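Type VI secretion system component (Escherichia coli O6, PDB 2P5Z) is a component of the type VI secretion system that resembles the phage T4 tail proteins gp27 and gp5 and probably forms part of a phage-tail-like injection device. Local coordinates at residues I47-S52 against Y106-E111; Q122-Q127 against P422-L427. One frame throughout, in Å; residues are numbered along the deposited sequence.

Interaction 1 of 2, residues I47-S52 against Y106-E111; sequences IQFTSS and YEVRLE
Phe49 lays one face of its ring over the CB of Tyr106, a CH-pi contact in which that carbon stands 3.8 Å from the ring centroid of Phe49. The two residues form a hydrogen-bonded pair in an antiparallel beta ladder between strands 44-51 and 104-111, in the part of the chain that matches the phage tail baseplate family and is probably the counterpart of gp27. The CG of Phe49 sits between its own N and carbonyl carbon (chi1 68°), and the ring beyond it lies over Tyr106 CB. The planes of the two rings are 30° apart but slid so far that they barely overlap. Val108 CG1 meets the edge of the Phe49 ring, 4.0 Å from CE2, while Ile47 CB packs against Val108 CG2. Aromatic and branched side chains suit this buried face, which Ile47 and Leu110 extend onto Phe68. The phenol of Tyr106 still needs a polar partner, and its OH bonds to Asp53 O and Ile56 N.

Four backbone bonds fix the register, from Ile47 N to Val108 O at 2.9 Å through to Tyr106 N to Phe49 O at 2.8 Å. Between these pairs Gln48 and Glu107 form a non-hydrogen-bonded pair on the other, partly exposed face, where long polar side chains can lie on Leu97 and still reach water. OE1 of Gln48 accepts a hydrogen bond from Arg105 NE; its NE2 donates to Glu107 OE1 at 3.2 Å, meeting that oxygen nearly along its C-O axis.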
ATOM      1  N   ILE A  47     -13.783   2.795 -23.116  1.00 46.52           N
ATOM      2  CA  ILE A  47     -14.165   2.721 -24.528  1.00 39.61           C
ATOM      3  C   ILE A  47     -13.721   3.962 -25.260  1.00 38.75           C
ATOM      4  O   ILE A  47     -14.151   5.073 -24.943  1.00 40.84           O
ATOM      5  CB  ILE A  47     -15.679   2.601 -24.665  1.00 35.67           C
ATOM      6  CG1 ILE A  47     -16.183   1.387 -23.880  1.00 32.64           C
ATOM      7  CG2 ILE A  47     -16.068   2.476 -26.127  1.00 37.46           C
ATOM      8  CD1 ILE A  47     -17.671   1.389 -23.646  1.00 32.39           C
ATOM      9  N   GLN A  48     -12.829   3.790 -26.226  1.00 43.38           N
ATOM     10  CA  GLN A  48     -12.430   4.923 -27.062  1.00 45.16           C
ATOM     11  C   GLN A  48     -13.301   5.002 -28.290  1.00 42.70           C
ATOM     12  O   GLN A  48     -13.742   3.984 -28.831  1.00 38.51           O
ATOM     13  CB  GLN A  48     -10.973   4.847 -27.481  1.00 48.02           C
ATOM     14  CG  GLN A  48     -10.018   5.198 -26.385  1.00 53.34           C
ATOM     15  CD  GLN A  48      -8.603   5.373 -26.884  1.00 58.14           C
ATOM     16  OE1 GLN A  48      -8.376   5.605 -28.070  1.00 62.45           O
ATOM     17  NE2 GLN A  48      -7.641   5.278 -25.976  1.00 58.48           N
ATOM     18  N   PHE A  49     -13.565   6.225 -28.711  1.00 42.22           N
ATOM     19  CA  PHE A  49     -14.341   6.441 -29.909  1.00 42.17           C
ATOM     20  C   PHE A  49     -13.937   7.701 -30.660  1.00 42.64           C
ATOM     21  O   PHE A  49     -13.304   8.608 -30.098  1.00 40.04           O
ATOM     22  CB  PHE A  49     -15.857   6.391 -29.627  1.00 41.69           C
ATOM     23  CG  PHE A  49     -16.399   7.533 -28.792  1.00 42.59           C
ATOM     24  CD1 PHE A  49     -16.937   8.668 -29.399  1.00 37.97           C
ATOM     25  CD2 PHE A  49     -16.459   7.425 -27.395  1.00 41.26           C
ATOM     26  CE1 PHE A  49     -17.487   9.708 -28.631  1.00 41.15           C
ATOM     27  CE2 PHE A  49     -16.999   8.457 -26.622  1.00 42.55           C
ATOM     28  CZ  PHE A  49     -17.527   9.601 -27.245  1.00 40.66           C
ATOM     29  N   THR A  50     -14.295   7.751 -31.939  1.00 40.83           N
ATOM     30  CA  THR A  50     -14.091   8.979 -32.699  1.00 42.77           C
ATOM     31  C   THR A  50     -15.430   9.570 -33.028  1.00 41.96           C
ATOM     32  O   THR A  50     -16.444   8.856 -33.048  1.00 37.52           O
ATOM     33  CB  THR A  50     -13.266   8.770 -33.980  1.00 44.88           C
ATOM     34  OG1 THR A  50     -13.800   7.657 -34.720  1.00 46.62           O
ATOM     35  CG2 THR A  50     -11.816   8.485 -33.617  1.00 40.94           C
ATOM     36  N   SER A  51     -15.426  10.882 -33.242  1.00 41.00           N
ATOM     37  CA  SER A  51     -16.636  11.622 -33.570  1.00 46.84           C
ATOM     38  C   SER A  51     -16.323  12.837 -34.458  1.00 50.06           C
ATOM     39  O   SER A  51     -15.245  13.435 -34.362  1.00 49.96           O
ATOM     40  CB  SER A  51     -17.331  12.086 -32.296  1.00 45.34           C
ATOM     41  OG  SER A  51     -18.503  12.832 -32.597  1.00 46.50           O
ATOM     42  N   SER A  52     -17.285  13.208 -35.300  1.00 50.97           N
ATOM     43  CA  SER A  52     -17.193  14.421 -36.129  1.00 52.43           C
ATOM     44  C   SER A  52     -17.280  15.673 -35.264  1.00 48.44           C
ATOM     45  O   SER A  52     -16.779  16.735 -35.627  1.00 48.10           O
ATOM     46  CB  SER A  52     -18.327  14.445 -37.150  1.00 53.36           C
ATOM     47  OG  SER A  52     -18.751  13.124 -37.439  1.00 61.28           O
ATOM     48  N   TYR A 106     -12.161  10.333 -28.253  1.00 40.80           N
ATOM     49  CA  TYR A 106     -12.722  10.470 -26.914  1.00 40.97           C
ATOM     50  C   TYR A 106     -12.634   9.166 -26.170  1.00 40.21           C
ATOM     51  O   TYR A 106     -12.536   8.108 -26.792  1.00 38.97           O
ATOM     52  CB  TYR A 106     -14.198  10.894 -26.945  1.00 42.10           C
ATOM     53  CG  TYR A 106     -14.434  12.244 -27.568  1.00 43.75           C
ATOM     54  CD1 TYR A 106     -14.800  12.359 -28.911  1.00 41.56           C
ATOM     55  CD2 TYR A 106     -14.286  13.409 -26.821  1.00 42.66           C
ATOM     56  CE1 TYR A 106     -15.013  13.598 -29.492  1.00 40.35           C
ATOM     57  CE2 TYR A 106     -14.494  14.654 -27.390  1.00 43.49           C
ATOM     58  CZ  TYR A 106     -14.855  14.745 -28.732  1.00 44.59           C
ATOM     59  OH  TYR A 106     -15.068  15.989 -29.307  1.00 45.65           O
ATOM     60  N   GLU A 107     -12.691   9.236 -24.839  1.00 38.47           N
ATOM     61  CA  GLU A 107     -12.834   8.024 -24.041  1.00 39.74           C
ATOM     62  C   GLU A 107     -13.939   8.137 -22.995  1.00 37.15           C
ATOM     63  O   GLU A 107     -14.139   9.198 -22.404  1.00 34.07           O
ATOM     64  CB  GLU A 107     -11.505   7.638 -23.394  1.00 41.85           C
ATOM     65  CG  GLU A 107     -11.444   6.178 -22.984  1.00 49.07           C
ATOM     66  CD  GLU A 107     -10.104   5.794 -22.385  1.00 55.23           C
ATOM     67  OE1 GLU A 107      -9.145   5.593 -23.156  1.00 57.77           O
ATOM     68  OE2 GLU A 107     -10.009   5.676 -21.142  1.00 58.78           O
ATOM     69  N   VAL A 108     -14.685   7.055 -22.800  1.00 34.73           N
ATOM     70  CA  VAL A 108     -15.623   6.996 -21.699  1.00 36.78           C
ATOM     71  C   VAL A 108     -15.423   5.751 -20.847  1.00 41.03           C
ATOM     72  O   VAL A 108     -14.997   4.698 -21.342  1.00 35.90           O
ATOM     73  CB  VAL A 108     -17.108   7.077 -22.142  1.00 36.38           C
ATOM     74  CG1 VAL A 108     -17.465   8.490 -22.615  1.00 30.99           C
ATOM     75  CG2 VAL A 108     -17.432   6.016 -23.200  1.00 30.72           C
ATOM     76  N   ARG A 109     -15.730   5.882 -19.557  1.00 42.87           N
ATOM     77  CA  ARG A 109     -15.731   4.740 -18.670  1.00 40.21           C
ATOM     78  C   ARG A 109     -17.168   4.313 -18.441  1.00 37.52           C
ATOM     79  O   ARG A 109     -18.003   5.122 -18.093  1.00 40.70           O
ATOM     80  CB  ARG A 109     -15.052   5.087 -17.349  1.00 44.49           C
ATOM     81  CG  ARG A 109     -15.039   3.941 -16.341  1.00 48.96           C
ATOM     82  CD  ARG A 109     -13.979   4.167 -15.294  1.00 52.34           C
ATOM     83  NE  ARG A 109     -12.727   3.509 -15.654  1.00 54.41           N
ATOM     84  CZ  ARG A 109     -11.557   3.775 -15.091  1.00 51.26           C
ATOM     85  NH1 ARG A 109     -11.477   4.701 -14.157  1.00 53.66           N
ATOM     86  NH2 ARG A 109     -10.470   3.135 -15.475  1.00 49.42           N
ATOM     87  N   LEU A 110     -17.461   3.044 -18.657  1.00 39.38           N
ATOM     88  CA  LEU A 110     -18.803   2.541 -18.489  1.00 39.49           C
ATOM     89  C   LEU A 110     -18.807   1.553 -17.332  1.00 44.99           C
ATOM     90  O   LEU A 110     -18.102   0.534 -17.351  1.00 47.94           O
ATOM     91  CB  LEU A 110     -19.302   1.862 -19.768  1.00 38.96           C
ATOM     92  CG  LEU A 110     -20.655   1.158 -19.574  1.00 39.77           C
ATOM     93  CD1 LEU A 110     -21.748   2.213 -19.384  1.00 38.98           C
ATOM     94  CD2 LEU A 110     -21.014   0.225 -20.725  1.00 36.61           C
ATOM     95  N   GLU A 111     -19.584   1.879 -16.304  1.00 45.15           N
ATOM     96  CA  GLU A 111     -19.696   1.038 -15.121  1.00 43.06           C
ATOM     97  C   GLU A 111     -21.183   0.843 -14.853  1.00 42.42           C
ATOM     98  O   GLU A 111     -22.006   1.648 -15.308  1.00 42.86           O
ATOM     99  CB  GLU A 111     -19.006   1.709 -13.938  1.00 41.76           C
ATOM    100  CG  GLU A 111     -17.558   2.055 -14.189  1.00 44.61           C
ATOM    101  CD  GLU A 111     -16.781   2.364 -12.935  1.00 47.16           C
ATOM    102  OE1 GLU A 111     -16.474   3.558 -12.712  1.00 45.67           O
ATOM    103  OE2 GLU A 111     -16.467   1.410 -12.182  1.00 47.50           O
TER

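Interaction 2 of 2, residues Q122-Q127 against P422-L427; sequences QNAIYQ and PGYESL
Tyr424 has CG anti to its carbonyl carbon (chi1 -73°), Tyr126 has its CG in the same position, and the two rings meet obliquely, planes 50° apart, with Tyr126 CD2 3.6 Å from Tyr424 CE2. This contact joins the part of the chain matching the phage tail baseplate family, through residues 122-127, to the part matching the injector OB domain, through residues 422-427; there 426-429 is an outermost strand, within this chain, of a five-stranded antiparallel sheet.

One backbone bond spans the segments, from Ile125 N to Tyr424 O at 2.9 Å, and the N-H lies in the carbonyl plane on a lone pair. A single such bond makes no ladder, and the touching parts, 124-127 and 424-427, run 69° apart from end to end. The carbonyl of Ile125 points to the edge of the Tyr424 ring, in its plane, with O 3.2 Å from CD2. Ala124 is small enough for the base of Tyr424 to come close, CB to CB at 3.9 Å.

Beyond the bond, Ile125 turns its branches to the OB strand: CG2 lies 3.7 Å from Ser426 O and 3.9 Å from Leu427 CD2, and the two aliphatic side chains cross at about a right angle. Tyr126 also rests on Ile134 and Ile138 of helix 131-140, while its OH bonds to Lys421 NZ. A tyrosine suits this place because its ring packs and its hydroxyl binds a polar group. Across these two segments, then, adhesion comes mainly from apolar and aromatic packing, with the one backbone bond fixing Ile125 against Tyr424.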
ATOM      1  N   GLN A 122     -21.627   7.412   4.464  1.00 61.04           N
ATOM      2  CA  GLN A 122     -22.174   7.823   5.741  1.00 63.01           C
ATOM      3  C   GLN A 122     -22.074   6.726   6.784  1.00 58.79           C
ATOM      4  O   GLN A 122     -22.152   5.551   6.457  1.00 57.91           O
ATOM      5  CB  GLN A 122     -23.621   8.268   5.581  1.00 67.79           C
ATOM      6  CG  GLN A 122     -23.780   9.702   5.110  1.00 72.89           C
ATOM      7  CD  GLN A 122     -25.157  10.259   5.445  1.00 75.35           C
ATOM      8  OE1 GLN A 122     -26.159   9.891   4.823  1.00 74.64           O
ATOM      9  NE2 GLN A 122     -25.214  11.143   6.441  1.00 75.24           N
ATOM     10  N   ASN A 123     -21.904   7.120   8.043  1.00 57.79           N
ATOM     11  CA  ASN A 123     -21.941   6.169   9.163  1.00 53.66           C
ATOM     12  C   ASN A 123     -23.359   5.732   9.547  1.00 49.50           C
ATOM     13  O   ASN A 123     -24.283   6.542   9.575  1.00 46.52           O
ATOM     14  CB  ASN A 123     -21.242   6.757  10.384  1.00 55.20           C
ATOM     15  CG  ASN A 123     -19.846   7.242  10.085  1.00 56.66           C
ATOM     16  OD1 ASN A 123     -19.042   6.529   9.486  1.00 60.03           O
ATOM     17  ND2 ASN A 123     -19.540   8.458  10.518  1.00 54.56           N
ATOM     18  N   ALA A 124     -23.538   4.452   9.854  1.00 48.10           N
ATOM     19  CA  ALA A 124     -24.871   3.970  10.204  1.00 49.17           C
ATOM     20  C   ALA A 124     -24.845   2.713  11.050  1.00 48.08           C
ATOM     21  O   ALA A 124     -23.940   1.895  10.921  1.00 51.33           O
ATOM     22  CB  ALA A 124     -25.688   3.725   8.947  1.00 50.22           C
ATOM     23  N   ILE A 125     -25.852   2.551  11.907  1.00 47.72           N
ATOM     24  CA  ILE A 125     -26.010   1.313  12.683  1.00 47.99           C
ATOM     25  C   ILE A 125     -27.340   0.677  12.293  1.00 50.07           C
ATOM     26  O   ILE A 125     -28.394   1.296  12.411  1.00 55.47           O
ATOM     27  CB  ILE A 125     -25.943   1.571  14.215  1.00 45.67           C
ATOM     28  CG1 ILE A 125     -24.582   2.134  14.595  1.00 48.71           C
ATOM     29  CG2 ILE A 125     -26.186   0.297  15.014  1.00 41.10           C
ATOM     30  CD1 ILE A 125     -24.651   3.128  15.717  1.00 55.96           C
ATOM     31  N   TYR A 126     -27.279  -0.551  11.811  1.00 49.21           N
ATOM     32  CA  TYR A 126     -28.442  -1.213  11.255  1.00 50.47           C
ATOM     33  C   TYR A 126     -28.873  -2.164  12.317  1.00 51.08           C
ATOM     34  O   TYR A 126     -28.040  -2.806  12.945  1.00 52.71           O
ATOM     35  CB  TYR A 126     -28.104  -1.951   9.939  1.00 53.44           C
ATOM     36  CG  TYR A 126     -27.756  -1.000   8.801  1.00 53.17           C
ATOM     37  CD1 TYR A 126     -26.438  -0.575   8.590  1.00 51.17           C
ATOM     38  CD2 TYR A 126     -28.746  -0.500   7.961  1.00 51.90           C
ATOM     39  CE1 TYR A 126     -26.126   0.311   7.581  1.00 51.47           C
ATOM     40  CE2 TYR A 126     -28.441   0.389   6.938  1.00 51.35           C
ATOM     41  CZ  TYR A 126     -27.132   0.784   6.757  1.00 53.08           C
ATOM     42  OH  TYR A 126     -26.829   1.669   5.752  1.00 56.25           O
ATOM     43  N   GLN A 127     -30.184  -2.243  12.518  1.00 57.36           N
ATOM     44  CA  GLN A 127     -30.764  -2.816  13.723  1.00 57.90           C
ATOM     45  C   GLN A 127     -31.658  -3.996  13.344  1.00 52.93           C
ATOM     46  O   GLN A 127     -32.607  -3.811  12.598  1.00 55.06           O
ATOM     47  CB  GLN A 127     -31.553  -1.697  14.434  1.00 63.12           C
ATOM     48  CG  GLN A 127     -31.907  -1.941  15.889  1.00 70.63           C
ATOM     49  CD  GLN A 127     -30.707  -1.849  16.819  1.00 76.32           C
ATOM     50  OE1 GLN A 127     -29.849  -0.965  16.674  1.00 75.51           O
ATOM     51  NE2 GLN A 127     -30.648  -2.762  17.793  1.00 78.25           N
ATOM     52  N   PRO A 422     -30.067   9.164   9.061  1.00 82.35           N
ATOM     53  CA  PRO A 422     -31.249   9.440   9.884  1.00 80.59           C
ATOM     54  C   PRO A 422     -31.861   8.196  10.521  1.00 77.13           C
ATOM     55  O   PRO A 422     -32.208   7.240   9.821  1.00 74.68           O
ATOM     56  CB  PRO A 422     -32.241  10.039   8.884  1.00 84.56           C
ATOM     57  CG  PRO A 422     -31.390  10.650   7.829  1.00 86.25           C
ATOM     58  CD  PRO A 422     -30.195   9.752   7.712  1.00 84.60           C
ATOM     59  N   GLY A 423     -31.958   8.209  11.849  1.00 74.14           N
ATOM     60  CA  GLY A 423     -32.533   7.095  12.607  1.00 71.69           C
ATOM     61  C   GLY A 423     -31.622   5.888  12.699  1.00 69.42           C
ATOM     62  O   GLY A 423     -32.045   4.800  13.104  1.00 66.83           O
ATOM     63  N   TYR A 424     -30.365   6.080  12.315  1.00 65.57           N
ATOM     64  CA  TYR A 424     -29.397   5.008  12.337  1.00 63.23           C
ATOM     65  C   TYR A 424     -28.233   5.385  13.239  1.00 59.57           C
ATOM     66  O   TYR A 424     -27.136   4.839  13.107  1.00 59.17           O
ATOM     67  CB  TYR A 424     -28.891   4.726  10.929  1.00 61.29           C
ATOM     68  CG  TYR A 424     -29.859   4.022  10.017  1.00 58.04           C
ATOM     69  CD1 TYR A 424     -30.516   4.708   9.014  1.00 59.43           C
ATOM     70  CD2 TYR A 424     -30.081   2.664  10.129  1.00 56.10           C
ATOM     71  CE1 TYR A 424     -31.381   4.069   8.157  1.00 59.57           C
ATOM     72  CE2 TYR A 424     -30.949   2.005   9.283  1.00 57.08           C
ATOM     73  CZ  TYR A 424     -31.597   2.707   8.290  1.00 59.78           C
ATOM     74  OH  TYR A 424     -32.465   2.047   7.427  1.00 59.94           O
ATOM     75  N   GLU A 425     -28.495   6.305  14.161  1.00 57.39           N
ATOM     76  CA  GLU A 425     -27.474   6.870  15.036  1.00 57.24           C
ATOM     77  C   GLU A 425     -27.455   6.207  16.400  1.00 56.27           C
ATOM     78  O   GLU A 425     -26.669   6.586  17.260  1.00 53.51           O
ATOM     79  CB  GLU A 425     -27.699   8.374  15.250  1.00 59.74           C
ATOM     80  CG  GLU A 425     -28.319   9.132  14.078  1.00 69.72           C
ATOM     81  CD  GLU A 425     -29.847   9.192  14.125  1.00 73.69           C
ATOM     82  OE1 GLU A 425     -30.432   8.738  15.136  1.00 75.62           O
ATOM     83  OE2 GLU A 425     -30.455   9.684  13.142  1.00 72.78           O
ATOM     84  N   SER A 426     -28.331   5.239  16.633  1.00 55.58           N
ATOM     85  CA  SER A 426     -28.473   4.776  18.002  1.00 54.56           C
ATOM     86  C   SER A 426     -27.942   3.362  18.231  1.00 58.30           C
ATOM     87  O   SER A 426     -28.039   2.492  17.368  1.00 61.16           O
ATOM     88  CB  SER A 426     -29.902   5.015  18.517  1.00 53.08           C
ATOM     89  OG  SER A 426     -30.699   3.849  18.468  1.00 54.44           O
ATOM     90  N   LEU A 427     -27.380   3.140  19.411  1.00 60.05           N
ATOM     91  CA  LEU A 427     -26.535   1.990  19.651  1.00 61.13           C
ATOM     92  C   LEU A 427     -26.805   1.407  21.032  1.00 65.78           C
ATOM     93  O   LEU A 427     -26.821   2.142  22.020  1.00 67.56           O
ATOM     94  CB  LEU A 427     -25.085   2.459  19.557  1.00 59.17           C
ATOM     95  CG  LEU A 427     -23.901   1.560  19.213  1.00 58.32           C
ATOM     96  CD1 LEU A 427     -23.188   1.197  20.459  1.00 57.91           C
ATOM     97  CD2 LEU A 427     -24.283   0.323  18.414  1.00 60.26           C
TER

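Overall arrangement
Interaction 1 is a buried contact within the baseplate-family part, and interaction 2 is a partly buried one between that part and the OB part. They share no strand, although strands 104-111 and 124-127 follow each other in the chain; their centres lie 40 Å apart and their nearest atoms about 18 Å. The segments of 47-52 with 106-111 lie on directly paired strands, so a regular set of backbone bonds carries the pairing and the side chains divide between an apolar face and a polar one. At 122-127 with 422-427, nearly 300 residues apart, the strands belong to separate sheets, and irregular side-chain packing takes over from the ladder. Aromatic residues serve both contacts.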